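Local coordinates for anaerobically-induced outer membrane porin OprE (PDB 4FRX), which probably acts as an outer-membrane porin of the OprD family, a beta-barrel channel for the passage of small solutes, at residues G294-N305 and G338-D349; T18-T26 and Y133-V141. All coordinates share one frame; numbering follows the deposited sequence.

Contact 1: residues G294-N305 and G338-D349; sequences GHSIGAGYQILN and GERTWQVRYGYD. With C8E ((hydroxyethyloxy)tri(ethyloxy)octane), chain E.
Asn305 OD1 is gripped end-on by two nitrogens of Arg340. The NH1 bond is 2.7 Å from Arg340 NH1 to Asn305 OD1 and lies on a lone pair in the carbonyl plane. NH2 bonds the same oxygen from above that plane. The two residues sit at one end of an antiparallel pair of neighbouring strands in the porin beta-barrel. The Arg340 chain bends at chi2 (98°), which turns the guanidinium across the strand pair. Ile303 CG2 lies over one guanidinium face, 3.5 Å from Arg340 NH2.

Between the ends, Ser296, Gly298, Gly300 and Gln302 form hydrogen-bonded pairs with Gly347, Arg345, Gln343 and Thr341. The sheet face that holds Ser296, Gln302, Gln343 and Arg345 is polar. Here Arg345 grips Gln343 OE1 side-on through NE and NH2, while Gln343 NE2 bonds Ile326 O. A water donates to Glu339 O and accepts from Gln302 NE2 and Thr341 OG1. Gln302 NE2 also bonds Thr327 OG1.

The face with Ile297, Ala299, Val344, Tyr301 and Trp342 is mostly apolar and exposed, as expected of the lipid-facing side of a porin. Tyr301 CD1 meets Trp342 CB at 3.5 Å, and Tyr301 OH reaches Arg340 CB. At the far end His295, Tyr346 and Tyr348 form an aromatic cluster. Tyr346 OH and His295 ND1 make a very short, bent hydrogen bond of 2.5 Å, a doubtful length, with the hydroxyl at the imidazole edge. A chi1 of 176° leans the Tyr346 ring toward the strand of His295. Tyr348 CE1 lies over the centre of the imidazole, 3.6 Å from His295 CE1. The detergent C8E covers one face of the Tyr348 ring, with its C2 3.9 Å from Tyr348 CG.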
# COMPACT_ATOMS: atom_id res chain seq x y z
N GLY A 294 20.22 16.25 9.25
CA GLY A 294 18.79 16.46 9.31
C GLY A 294 18.15 16.53 7.94
O GLY A 294 16.95 16.27 7.81
N HIS A 295 18.94 16.89 6.93
CA HIS A 295 18.45 17.02 5.56
C HIS A 295 18.47 15.68 4.85
O HIS A 295 19.43 14.92 4.96
CB HIS A 295 19.34 17.97 4.74
CG HIS A 295 19.43 19.36 5.29
ND1 HIS A 295 18.47 20.32 5.03
CD2 HIS A 295 20.38 19.98 6.03
CE1 HIS A 295 18.82 21.46 5.61
NE2 HIS A 295 19.97 21.27 6.22
N SER A 296 17.42 15.41 4.08
CA SER A 296 17.45 14.29 3.15
C SER A 296 17.13 14.80 1.75
O SER A 296 16.17 15.55 1.54
CB SER A 296 16.48 13.17 3.57
OG SER A 296 15.13 13.61 3.50
N ILE A 297 17.97 14.43 0.79
CA ILE A 297 17.74 14.81 -0.59
C ILE A 297 17.78 13.56 -1.47
O ILE A 297 18.70 12.75 -1.39
CB ILE A 297 18.76 15.89 -1.06
CG1 ILE A 297 18.37 16.42 -2.44
CG2 ILE A 297 20.17 15.36 -1.06
CD1 ILE A 297 17.20 17.38 -2.42
N GLY A 298 16.74 13.39 -2.28
CA GLY A 298 16.62 12.19 -3.10
C GLY A 298 16.33 12.46 -4.57
O GLY A 298 15.75 13.48 -4.94
N ALA A 299 16.75 11.53 -5.42
CA ALA A 299 16.45 11.60 -6.84
C ALA A 299 16.18 10.20 -7.36
O ALA A 299 16.89 9.27 -7.03
CB ALA A 299 17.60 12.24 -7.61
N GLY A 300 15.15 10.04 -8.19
CA GLY A 300 14.77 8.70 -8.62
C GLY A 300 14.28 8.65 -10.05
O GLY A 300 13.86 9.67 -10.59
N TYR A 301 14.33 7.47 -10.66
CA TYR A 301 13.80 7.31 -12.00
C TYR A 301 13.13 5.96 -12.08
O TYR A 301 13.58 5.00 -11.47
CB TYR A 301 14.92 7.43 -13.05
CG TYR A 301 14.40 7.87 -14.39
CD1 TYR A 301 14.24 9.22 -14.69
CD2 TYR A 301 14.03 6.95 -15.36
CE1 TYR A 301 13.74 9.64 -15.91
CE2 TYR A 301 13.54 7.36 -16.59
CZ TYR A 301 13.40 8.70 -16.86
OH TYR A 301 12.90 9.10 -18.08
N GLN A 302 12.02 5.91 -12.81
CA GLN A 302 11.28 4.68 -13.00
C GLN A 302 10.87 4.56 -14.47
O GLN A 302 10.40 5.51 -15.06
CB GLN A 302 10.02 4.73 -12.15
CG GLN A 302 9.12 3.52 -12.30
CD GLN A 302 7.98 3.59 -11.33
OE1 GLN A 302 8.12 3.24 -10.17
NE2 GLN A 302 6.84 4.12 -11.80
N ILE A 303 11.03 3.36 -15.03
CA ILE A 303 10.68 3.10 -16.41
C ILE A 303 9.68 1.95 -16.49
O ILE A 303 9.95 0.87 -15.98
CB ILE A 303 11.94 2.72 -17.22
CG1 ILE A 303 12.94 3.88 -17.18
CG2 ILE A 303 11.56 2.31 -18.65
CD1 ILE A 303 14.30 3.51 -17.75
N LEU A 304 8.53 2.18 -17.13
CA LEU A 304 7.56 1.13 -17.39
C LEU A 304 7.54 0.81 -18.87
O LEU A 304 7.31 1.70 -19.68
CB LEU A 304 6.15 1.59 -17.03
CG LEU A 304 5.94 2.09 -15.61
CD1 LEU A 304 4.44 2.13 -15.30
CD2 LEU A 304 6.66 1.20 -14.64
N ASN A 305 7.75 -0.45 -19.21
CA ASN A 305 7.67 -0.89 -20.61
C ASN A 305 6.64 -2.00 -20.74
O ASN A 305 6.33 -2.68 -19.76
CB ASN A 305 9.04 -1.41 -21.09
CG ASN A 305 10.03 -0.29 -21.34
OD1 ASN A 305 9.66 0.79 -21.79
ND2 ASN A 305 11.30 -0.56 -21.07
N GLY A 338 3.85 2.47 -20.50
CA GLY A 338 4.81 3.29 -21.21
C GLY A 338 5.46 4.39 -20.40
O GLY A 338 6.47 4.94 -20.81
N GLU A 339 4.92 4.69 -19.23
CA GLU A 339 5.29 5.91 -18.52
C GLU A 339 6.71 5.86 -17.92
O GLU A 339 7.06 4.91 -17.23
CB GLU A 339 4.25 6.19 -17.44
CG GLU A 339 4.35 7.58 -16.81
CD GLU A 339 3.15 7.91 -15.93
OE1 GLU A 339 2.33 7.00 -15.63
OE2 GLU A 339 3.04 9.09 -15.53
N ARG A 340 7.50 6.89 -18.21
CA ARG A 340 8.78 7.08 -17.53
C ARG A 340 8.60 8.24 -16.59
O ARG A 340 8.04 9.26 -16.98
CB ARG A 340 9.87 7.44 -18.54
CG ARG A 340 10.32 6.31 -19.45
CD ARG A 340 9.66 6.34 -20.81
NE ARG A 340 10.30 5.36 -21.69
CZ ARG A 340 10.03 4.06 -21.66
NH1 ARG A 340 10.68 3.23 -22.47
NH2 ARG A 340 9.12 3.59 -20.82
N THR A 341 9.12 8.11 -15.36
CA THR A 341 8.89 9.12 -14.34
C THR A 341 10.19 9.45 -13.61
O THR A 341 10.87 8.56 -13.13
CB THR A 341 7.86 8.61 -13.30
OG1 THR A 341 6.65 8.23 -13.98
CG2 THR A 341 7.52 9.69 -12.29
N TRP A 342 10.55 10.73 -13.57
CA TRP A 342 11.63 11.17 -12.69
C TRP A 342 11.06 11.85 -11.45
O TRP A 342 9.94 12.35 -11.46
CB TRP A 342 12.63 12.07 -13.42
CG TRP A 342 12.10 13.39 -13.92
CD1 TRP A 342 11.63 13.66 -15.17
CD2 TRP A 342 12.06 14.63 -13.20
NE1 TRP A 342 11.27 14.99 -15.27
CE2 TRP A 342 11.52 15.60 -14.07
CE3 TRP A 342 12.38 15.02 -11.89
CZ2 TRP A 342 11.32 16.93 -13.69
CZ3 TRP A 342 12.18 16.35 -11.51
CH2 TRP A 342 11.66 17.28 -12.41
N GLN A 343 11.82 11.86 -10.37
CA GLN A 343 11.34 12.48 -9.15
C GLN A 343 12.49 13.03 -8.33
O GLN A 343 13.61 12.53 -8.40
CB GLN A 343 10.54 11.48 -8.32
CG GLN A 343 11.38 10.32 -7.78
CD GLN A 343 10.56 9.39 -6.91
OE1 GLN A 343 10.60 9.47 -5.69
NE2 GLN A 343 9.81 8.51 -7.55
N VAL A 344 12.19 14.07 -7.58
CA VAL A 344 13.13 14.61 -6.61
C VAL A 344 12.43 14.72 -5.27
O VAL A 344 11.24 15.03 -5.19
CB VAL A 344 13.70 15.97 -7.05
CG1 VAL A 344 14.51 15.79 -8.32
CG2 VAL A 344 12.60 16.99 -7.27
N ARG A 345 13.18 14.44 -4.21
CA ARG A 345 12.64 14.46 -2.86
C ARG A 345 13.48 15.34 -1.96
O ARG A 345 14.70 15.37 -2.09
CB ARG A 345 12.65 13.05 -2.27
CG ARG A 345 11.83 12.04 -3.04
CD ARG A 345 11.80 10.71 -2.29
NE ARG A 345 11.02 9.74 -3.05
CZ ARG A 345 10.55 8.61 -2.55
NH1 ARG A 345 10.77 8.30 -1.28
NH2 ARG A 345 9.85 7.80 -3.33
N TYR A 346 12.83 16.06 -1.06
CA TYR A 346 13.53 16.77 0.01
C TYR A 346 12.81 16.57 1.34
O TYR A 346 11.58 16.65 1.42
CB TYR A 346 13.68 18.26 -0.26
CG TYR A 346 14.33 18.96 0.91
CD1 TYR A 346 15.68 18.79 1.18
CD2 TYR A 346 13.58 19.75 1.79
CE1 TYR A 346 16.28 19.40 2.28
CE2 TYR A 346 14.17 20.37 2.88
CZ TYR A 346 15.52 20.19 3.12
OH TYR A 346 16.12 20.80 4.20
N GLY A 347 13.60 16.36 2.39
CA GLY A 347 13.05 16.27 3.73
C GLY A 347 13.93 16.95 4.77
O GLY A 347 15.13 17.09 4.57
N TYR A 348 13.31 17.38 5.86
CA TYR A 348 14.07 17.93 6.98
C TYR A 348 13.47 17.46 8.29
O TYR A 348 12.26 17.59 8.51
CB TYR A 348 14.12 19.45 6.96
CG TYR A 348 15.11 20.01 7.97
CD1 TYR A 348 16.48 19.81 7.79
CD2 TYR A 348 14.69 20.69 9.10
CE1 TYR A 348 17.40 20.29 8.69
CE2 TYR A 348 15.61 21.19 10.02
CZ TYR A 348 16.97 20.98 9.80
OH TYR A 348 17.92 21.44 10.68
N ASP A 349 14.33 16.92 9.15
CA ASP A 349 13.96 16.50 10.50
C ASP A 349 14.38 17.60 11.47
O ASP A 349 15.56 17.85 11.66
CB ASP A 349 14.68 15.20 10.85
CG ASP A 349 14.29 14.65 12.23
OD1 ASP A 349 13.78 15.42 13.08
OD2 ASP A 349 14.50 13.45 12.46
C1 C8E E . 16.58 24.95 6.87
C2 C8E E . 15.74 23.68 6.78
C3 C8E E . 14.25 23.99 6.84
C4 C8E E . 13.47 23.11 5.87
C5 C8E E . 12.35 23.89 5.20
C6 C8E E . 11.01 23.49 5.81
C7 C8E E . 9.88 24.42 5.37
C8 C8E E . 8.55 23.72 5.52
O9 C8E E . 7.60 24.59 6.08
C10 C8E E . 6.68 25.06 5.12
C11 C8E E . 5.30 25.18 5.77
O HOH W 1 6.50 5.50 -14.34

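Contact 2: residues T18-T26 and Y133-V141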
# COMPACT_ATOMS: atom_id res chain seq x y z
N THR A 18 -5.86 2.74 18.55
CA THR A 18 -5.45 3.93 17.83
C THR A 18 -6.68 4.78 17.52
O THR A 18 -7.72 4.27 17.13
CB THR A 18 -4.65 3.56 16.56
OG1 THR A 18 -3.41 2.97 16.96
CG2 THR A 18 -4.37 4.79 15.71
N LEU A 19 -6.55 6.08 17.76
CA LEU A 19 -7.64 7.01 17.54
C LEU A 19 -7.16 7.83 16.37
O LEU A 19 -6.05 8.35 16.41
CB LEU A 19 -7.85 7.91 18.76
CG LEU A 19 -8.18 7.20 20.07
CD1 LEU A 19 -8.33 8.21 21.20
CD2 LEU A 19 -9.46 6.40 19.91
N ARG A 20 -7.98 7.91 15.33
CA ARG A 20 -7.59 8.64 14.13
C ARG A 20 -8.66 9.63 13.72
O ARG A 20 -9.76 9.25 13.33
CB ARG A 20 -7.31 7.69 12.96
CG ARG A 20 -6.76 8.39 11.71
CD ARG A 20 -6.61 7.44 10.52
NE ARG A 20 -5.55 6.46 10.77
CZ ARG A 20 -5.29 5.42 9.98
NH1 ARG A 20 -6.01 5.23 8.88
NH2 ARG A 20 -4.30 4.57 10.28
N ASN A 21 -8.34 10.91 13.79
CA ASN A 21 -9.27 11.90 13.28
C ASN A 21 -8.81 12.30 11.89
O ASN A 21 -7.71 12.83 11.73
CB ASN A 21 -9.35 13.10 14.22
CG ASN A 21 -10.47 14.05 13.85
OD1 ASN A 21 -10.27 14.95 13.05
ND2 ASN A 21 -11.65 13.84 14.43
N PHE A 22 -9.64 12.02 10.88
CA PHE A 22 -9.24 12.12 9.48
C PHE A 22 -10.13 13.05 8.67
O PHE A 22 -11.33 12.82 8.51
CB PHE A 22 -9.22 10.73 8.81
CG PHE A 22 -8.74 10.75 7.39
CD1 PHE A 22 -7.38 10.67 7.10
CD2 PHE A 22 -9.64 10.85 6.34
CE1 PHE A 22 -6.93 10.71 5.79
CE2 PHE A 22 -9.20 10.88 5.03
CZ PHE A 22 -7.84 10.80 4.75
N TYR A 23 -9.51 14.10 8.14
CA TYR A 23 -10.22 15.05 7.32
C TYR A 23 -9.62 15.04 5.91
O TYR A 23 -8.41 15.05 5.75
CB TYR A 23 -10.08 16.44 7.94
CG TYR A 23 -10.63 17.52 7.05
CD1 TYR A 23 -11.99 17.81 7.03
CD2 TYR A 23 -9.78 18.25 6.22
CE1 TYR A 23 -12.48 18.81 6.21
CE2 TYR A 23 -10.27 19.24 5.40
CZ TYR A 23 -11.62 19.51 5.40
OH TYR A 23 -12.08 20.50 4.57
N ILE A 24 -10.47 15.00 4.89
CA ILE A 24 -9.97 15.12 3.53
C ILE A 24 -10.82 16.07 2.68
O ILE A 24 -12.05 16.06 2.74
CB ILE A 24 -9.81 13.73 2.83
CG1 ILE A 24 -9.19 13.88 1.44
CG2 ILE A 24 -11.13 13.01 2.72
CD1 ILE A 24 -8.82 12.55 0.80
N ASN A 25 -10.14 16.93 1.91
CA ASN A 25 -10.85 17.72 0.92
C ASN A 25 -10.18 17.62 -0.44
O ASN A 25 -8.96 17.59 -0.54
CB ASN A 25 -11.11 19.18 1.36
CG ASN A 25 -9.84 20.02 1.52
OD1 ASN A 25 -8.92 19.96 0.70
ND2 ASN A 25 -9.81 20.84 2.56
N THR A 26 -11.00 17.52 -1.48
CA THR A 26 -10.48 17.38 -2.82
C THR A 26 -11.13 18.42 -3.73
O THR A 26 -12.30 18.75 -3.58
CB THR A 26 -10.76 15.97 -3.38
OG1 THR A 26 -10.34 14.98 -2.44
CG2 THR A 26 -10.00 15.74 -4.68
N TYR A 133 -1.34 -3.50 2.00
CA TYR A 133 -2.65 -2.94 2.23
C TYR A 133 -2.62 -1.42 2.22
O TYR A 133 -1.64 -0.80 2.65
CB TYR A 133 -3.24 -3.46 3.54
CG TYR A 133 -2.61 -2.91 4.80
CD1 TYR A 133 -1.40 -3.40 5.29
CD2 TYR A 133 -3.25 -1.91 5.53
CE1 TYR A 133 -0.84 -2.90 6.45
CE2 TYR A 133 -2.71 -1.41 6.70
CZ TYR A 133 -1.51 -1.91 7.15
OH TYR A 133 -0.97 -1.42 8.31
N ASN A 134 -3.69 -0.83 1.71
CA ASN A 134 -3.82 0.62 1.72
C ASN A 134 -4.38 1.11 3.05
O ASN A 134 -5.22 0.46 3.67
CB ASN A 134 -4.74 1.07 0.58
CG ASN A 134 -4.85 2.57 0.50
OD1 ASN A 134 -5.76 3.16 1.09
ND2 ASN A 134 -3.92 3.20 -0.20
N ASP A 135 -3.89 2.25 3.50
CA ASP A 135 -4.41 2.88 4.71
C ASP A 135 -4.40 4.40 4.52
O ASP A 135 -3.95 5.15 5.39
CB ASP A 135 -3.56 2.48 5.91
CG ASP A 135 -4.22 2.81 7.23
OD1 ASP A 135 -5.44 3.09 7.25
OD2 ASP A 135 -3.51 2.77 8.26
N GLY A 136 -4.89 4.83 3.36
CA GLY A 136 -4.86 6.24 3.00
C GLY A 136 -6.07 7.05 3.44
O GLY A 136 -6.17 8.24 3.12
N ARG A 137 -7.01 6.42 4.16
CA ARG A 137 -8.20 7.15 4.59
C ARG A 137 -8.42 6.96 6.08
O ARG A 137 -7.50 7.15 6.87
CB ARG A 137 -9.43 6.76 3.77
CG ARG A 137 -9.33 7.11 2.25
CD ARG A 137 -9.23 8.62 2.00
NE ARG A 137 -9.20 8.94 0.56
CZ ARG A 137 -8.10 9.04 -0.18
NH1 ARG A 137 -6.91 8.84 0.37
NH2 ARG A 137 -8.19 9.33 -1.47
N LEU A 138 -9.63 6.57 6.47
CA LEU A 138 -9.97 6.50 7.91
C LEU A 138 -9.64 5.16 8.55
O LEU A 138 -9.06 5.11 9.65
CB LEU A 138 -11.46 6.83 8.12
CG LEU A 138 -11.96 6.96 9.57
CD1 LEU A 138 -11.21 8.08 10.29
CD2 LEU A 138 -13.47 7.21 9.60
N LEU A 139 -10.03 4.09 7.87
CA LEU A 139 -9.81 2.74 8.36
C LEU A 139 -9.04 1.97 7.29
O LEU A 139 -9.23 2.21 6.10
CB LEU A 139 -11.14 2.05 8.68
CG LEU A 139 -12.06 2.74 9.72
CD1 LEU A 139 -13.39 2.02 9.86
CD2 LEU A 139 -11.36 2.82 11.07
N PRO A 140 -8.15 1.07 7.70
CA PRO A 140 -7.30 0.35 6.75
C PRO A 140 -7.99 -0.76 5.97
O PRO A 140 -9.01 -1.33 6.39
CB PRO A 140 -6.22 -0.26 7.65
CG PRO A 140 -6.92 -0.42 8.99
CD PRO A 140 -7.79 0.78 9.10
N VAL A 141 -7.41 -1.06 4.81
CA VAL A 141 -7.76 -2.25 4.05
C VAL A 141 -7.31 -3.47 4.84
O VAL A 141 -6.27 -3.45 5.49
CB VAL A 141 -7.05 -2.26 2.67
CG1 VAL A 141 -7.18 -3.63 1.97
CG2 VAL A 141 -7.60 -1.14 1.77
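Arg20 reaches from segment 18-26 of strand 17-28 in the porin beta-barrel into the loop 133-141, which folds against this part of the wall. A loop packed on the side chains of a barrel strand in this way is consistent with the inward-folded loops that narrow porin channels. The CB of Arg20 points toward the loop, and CG continues away from the backbone N. Arg20 CD comes 3.5 Å from Leu138 O. The chain then bends at chi3 (-68°), which brings the guanidinium end-on to Asp135. Arg20 NE passes 3.9 Å from Leu138 O. At the tip, Arg20 NH1 bonds Asp135 OD1 at 2.7 Å and Arg20 NH2 bonds Asp135 OD2 at 2.8 Å. This is a two-pronged salt bridge, one nitrogen to each oxygen. The NH1 bond is almost straight (179°), yet it meets OD1 from above the carboxylate plane. NH2 comes to OD2 on the syn side, tilted out of that plane. The guanidinium and carboxylate planes are 41° apart. NH1 also donates to Arg137 O, so the same nitrogen holds a side chain and the backbone of the loop.

Two residues further along the strand, Phe22 turns one ring face to the loop backbone. Arg137 O lies over that face toward the rim. Arg137 CA makes a CH-pi contact, 3.9 Å from the Phe22 ring centroid. Phe22 CB packs on Leu138 CD1.

Within the loop, Asn134 OD1 accepts from Gly136 N in an Asx turn, and Arg137 NH1 bonds Gly136 O. Arg137 NE bonds Thr89 OG1. Ile24 CD1 sits over one face of the Arg137 guanidinium, 3.6 Å from Arg137 NE.

In the fold
From the N terminus, the chain runs first through strand 17-28, which carries residues 18-26. Some 106 residues later, after several barrel strands, loop 133-141 returns to it and closes contact 2. This loop lies between strands 131-132 and 142-150, so contact 2 joins the early wall to a segment that is not a strand. Contact 1 opens only afterwards. It pairs strands 295-305 and 340-349 and closes the 32-residue connection between them, which has no regular helix or strand. The contacts follow in series and neither nest nor cross. The centres of contact 1 and contact 2 lie about 25 Å apart. The nearest atoms of contact 1 and contact 2 are about 15 Å apart.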